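Local coordinates for protein deferrochelatase (Vibrio cholerae, PDB 5DE0) that binds heme b and probably acts as a dye-decolorizing (DyP-type) peroxidase, at residues B[24-29]-B[96-101]. Numbering follows the deposited sequence.
Sequences LKVRQN and VDVLIH
L24 and V98 run side by side, the leucine CD1 resting 3.7 Å from V98 CB. With CG wedged between the backbone N and C (chi1 60°), the leucine leans across toward strand 98-104, and the side chains of L24 and I100 cross obliquely, CD2 meeting I100 CD1 at 3.8 Å. The backbones form an antiparallel hydrogen-bonded pair, L24 N to V98 O and V98 N to L24 O, each 3.1 Å long. L24 O also accepts D97 N at 3.0 Å, so two consecutive amides grip one carbonyl oxygen, the signature of a classic beta bulge. Within the bulge the D97 side chain points at strand 18-26, where its carboxylate takes the place of a backbone acceptor: OD2 receives V26 N through its anti lone pair at 3.0 Å, in a nearly straight bond (166°). K25, with CG trans to N (chi1 -171°) and the chain kinking at the next bond, passes its aliphatic part over OD2 and sets NZ 2.9 Å from D97 OD1, above the carboxylate plane. K25 NZ also forms a salt bridge with D95, so the ammonium is held between two carboxylates; the lysine should favour the charged form of the buried D97. The contact joins the two central strands, 18-26 and 98-104, of the N-terminal ferredoxin-like sheet: V26, V98 and I100 pack against helix 30-38, while V96 and L99 meet strand 281-291 of the C-terminal four-stranded sheet.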
ATOM      1  N   LEU B  24      13.926  -7.298  -8.293  1.00 23.19           N
ATOM      2  CA  LEU B  24      14.527  -6.386  -9.260  1.00 25.04           C
ATOM      3  C   LEU B  24      15.534  -7.080 -10.173  1.00 25.10           C
ATOM      4  O   LEU B  24      16.058  -8.148  -9.854  1.00 24.96           O
ATOM      5  CB  LEU B  24      15.193  -5.207  -8.536  1.00 23.92           C
ATOM      6  CG  LEU B  24      16.325  -5.479  -7.540  1.00 23.21           C
ATOM      7  CD1 LEU B  24      17.684  -5.373  -8.212  1.00 24.48           C
ATOM      8  CD2 LEU B  24      16.238  -4.531  -6.352  1.00 21.32           C
ATOM      9  N   LYS B  25      15.788  -6.459 -11.319  1.00 25.84           N
ATOM     10  CA  LYS B  25      16.747  -6.970 -12.288  1.00 27.05           C
ATOM     11  C   LYS B  25      17.897  -5.979 -12.423  1.00 28.02           C
ATOM     12  O   LYS B  25      17.677  -4.769 -12.446  1.00 28.20           O
ATOM     13  CB  LYS B  25      16.071  -7.200 -13.642  1.00 29.04           C
ATOM     14  CG  LYS B  25      16.927  -7.923 -14.667  1.00 31.00           C
ATOM     15  CD  LYS B  25      16.944  -9.425 -14.423  1.00 31.78           C
ATOM     16  CE  LYS B  25      17.823 -10.134 -15.444  1.00 29.00           C
ATOM     17  NZ  LYS B  25      17.906 -11.600 -15.195  1.00 30.33           N
ATOM     18  N   VAL B  26      19.121  -6.491 -12.504  1.00 28.19           N
ATOM     19  CA  VAL B  26      20.296  -5.634 -12.614  1.00 28.88           C
ATOM     20  C   VAL B  26      20.701  -5.455 -14.074  1.00 30.01           C
ATOM     21  O   VAL B  26      21.145  -6.400 -14.726  1.00 32.12           O
ATOM     22  CB  VAL B  26      21.480  -6.202 -11.816  1.00 28.66           C
ATOM     23  CG1 VAL B  26      22.646  -5.228 -11.835  1.00 29.09           C
ATOM     24  CG2 VAL B  26      21.054  -6.502 -10.385  1.00 27.39           C
ATOM     25  N   ARG B  27      20.548  -4.235 -14.580  1.00 30.15           N
ATOM     26  CA  ARG B  27      20.779  -3.962 -15.995  1.00 31.43           C
ATOM     27  C   ARG B  27      22.200  -3.483 -16.299  1.00 30.66           C
ATOM     28  O   ARG B  27      22.797  -3.885 -17.298  1.00 30.04           O
ATOM     29  CB  ARG B  27      19.767  -2.931 -16.501  1.00 33.04           C
ATOM     30  CG  ARG B  27      18.355  -3.474 -16.631  1.00 36.09           C
ATOM     31  CD  ARG B  27      18.351  -4.773 -17.428  1.00 38.46           C
ATOM     32  NE  ARG B  27      17.015  -5.348 -17.540  1.00 45.31           N
ATOM     33  CZ  ARG B  27      16.749  -6.514 -18.124  1.00 47.79           C
ATOM     34  NH1 ARG B  27      17.729  -7.237 -18.648  1.00 49.64           N
ATOM     35  NH2 ARG B  27      15.500  -6.957 -18.178  1.00 44.37           N
ATOM     36  N   GLN B  28      22.738  -2.623 -15.443  1.00 30.12           N
ATOM     37  CA  GLN B  28      24.083  -2.097 -15.650  1.00 32.31           C
ATOM     38  C   GLN B  28      24.741  -1.715 -14.328  1.00 30.01           C
ATOM     39  O   GLN B  28      24.108  -1.785 -13.274  1.00 29.29           O
ATOM     40  CB  GLN B  28      24.047  -0.885 -16.583  1.00 29.60           C
ATOM     41  CG  GLN B  28      23.227   0.276 -16.046  1.00 31.68           C
ATOM     42  CD  GLN B  28      23.393   1.544 -16.861  1.00 35.91           C
ATOM     43  OE1 GLN B  28      23.791   1.504 -18.026  1.00 36.69           O
ATOM     44  NE2 GLN B  28      23.092   2.682 -16.247  1.00 34.48           N
ATOM     45  N   ASN B  29      26.008  -1.306 -14.403  1.00 29.65           N
ATOM     46  CA  ASN B  29      26.788  -0.891 -13.235  1.00 29.63           C
ATOM     47  C   ASN B  29      26.669  -1.863 -12.068  1.00 28.73           C
ATOM     48  O   ASN B  29      26.380  -1.463 -10.941  1.00 28.79           O
ATOM     49  CB  ASN B  29      26.369   0.512 -12.786  1.00 29.96           C
ATOM     50  CG  ASN B  29      26.867   1.594 -13.724  1.00 31.18           C
ATOM     51  OD1 ASN B  29      27.968   1.502 -14.266  1.00 32.05           O
ATOM     52  ND2 ASN B  29      26.058   2.626 -13.922  1.00 31.43           N
ATOM     53  N   VAL B  96      14.398 -12.502 -12.607  1.00 24.12           N
ATOM     54  CA  VAL B  96      14.762 -11.616 -11.507  1.00 24.19           C
ATOM     55  C   VAL B  96      16.138 -11.978 -10.947  1.00 24.24           C
ATOM     56  O   VAL B  96      16.487 -13.154 -10.852  1.00 23.33           O
ATOM     57  CB  VAL B  96      13.696 -11.669 -10.384  1.00 23.89           C
ATOM     58  CG1 VAL B  96      13.400 -13.110  -9.998  1.00 22.73           C
ATOM     59  CG2 VAL B  96      14.127 -10.856  -9.168  1.00 22.31           C
ATOM     60  N   ASP B  97      16.922 -10.961 -10.595  1.00 24.03           N
ATOM     61  CA  ASP B  97      18.265 -11.172 -10.067  1.00 23.42           C
ATOM     62  C   ASP B  97      18.337 -11.061  -8.545  1.00 22.32           C
ATOM     63  O   ASP B  97      19.087 -11.792  -7.899  1.00 22.86           O
ATOM     64  CB  ASP B  97      19.245 -10.168 -10.681  1.00 26.01           C
ATOM     65  CG  ASP B  97      19.422 -10.358 -12.174  1.00 26.68           C
ATOM     66  OD1 ASP B  97      19.261 -11.500 -12.654  1.00 25.73           O
ATOM     67  OD2 ASP B  97      19.728  -9.365 -12.868  1.00 26.90           O
ATOM     68  N   VAL B  98      17.574 -10.132  -7.976  1.00 21.74           N
ATOM     69  CA  VAL B  98      17.720  -9.788  -6.563  1.00 21.17           C
ATOM     70  C   VAL B  98      16.383  -9.680  -5.834  1.00 19.53           C
ATOM     71  O   VAL B  98      15.415  -9.130  -6.361  1.00 21.02           O
ATOM     72  CB  VAL B  98      18.488  -8.448  -6.395  1.00 21.55           C
ATOM     73  CG1 VAL B  98      18.553  -8.031  -4.931  1.00 19.83           C
ATOM     74  CG2 VAL B  98      19.887  -8.553  -6.984  1.00 21.87           C
ATOM     75  N   LEU B  99      16.340 -10.215  -4.619  1.00 22.28           N
ATOM     76  CA  LEU B  99      15.202 -10.032  -3.729  1.00 17.84           C
ATOM     77  C   LEU B  99      15.592  -9.165  -2.532  1.00 17.27           C
ATOM     78  O   LEU B  99      16.607  -9.411  -1.879  1.00 17.74           O
ATOM     79  CB  LEU B  99      14.665 -11.386  -3.248  1.00 19.22           C
ATOM     80  CG  LEU B  99      13.722 -11.380  -2.040  1.00 17.69           C
ATOM     81  CD1 LEU B  99      12.454 -10.586  -2.323  1.00 17.72           C
ATOM     82  CD2 LEU B  99      13.379 -12.805  -1.615  1.00 18.52           C
ATOM     83  N   ILE B 100      14.786  -8.143  -2.260  1.00 16.69           N
ATOM     84  CA  ILE B 100      14.945  -7.336  -1.058  1.00 17.77           C
ATOM     85  C   ILE B 100      13.736  -7.532  -0.153  1.00 19.17           C
ATOM     86  O   ILE B 100      12.629  -7.113  -0.490  1.00 14.51           O
ATOM     87  CB  ILE B 100      15.102  -5.838  -1.386  1.00 16.80           C
ATOM     88  CG1 ILE B 100      16.333  -5.604  -2.263  1.00 17.45           C
ATOM     89  CG2 ILE B 100      15.196  -5.017  -0.106  1.00 16.54           C
ATOM     90  CD1 ILE B 100      16.564  -4.152  -2.623  1.00 18.18           C
ATOM     91  N   HIS B 101      13.949  -8.175   0.992  1.00 17.35           N
ATOM     92  CA  HIS B 101      12.858  -8.475   1.916  1.00 17.06           C
ATOM     93  C   HIS B 101      13.016  -7.733   3.242  1.00 16.59           C
ATOM     94  O   HIS B 101      14.015  -7.900   3.944  1.00 17.68           O
ATOM     95  CB  HIS B 101      12.775  -9.985   2.161  1.00 18.26           C
ATOM     96  CG  HIS B 101      11.845 -10.371   3.267  1.00 17.16           C
ATOM     97  ND1 HIS B 101      12.126 -11.391   4.152  1.00 17.73           N
ATOM     98  CD2 HIS B 101      10.636  -9.882   3.631  1.00 17.54           C
ATOM     99  CE1 HIS B 101      11.134 -11.508   5.016  1.00 18.28           C
ATOM    100  NE2 HIS B 101      10.216 -10.605   4.721  1.00 18.75           N
TER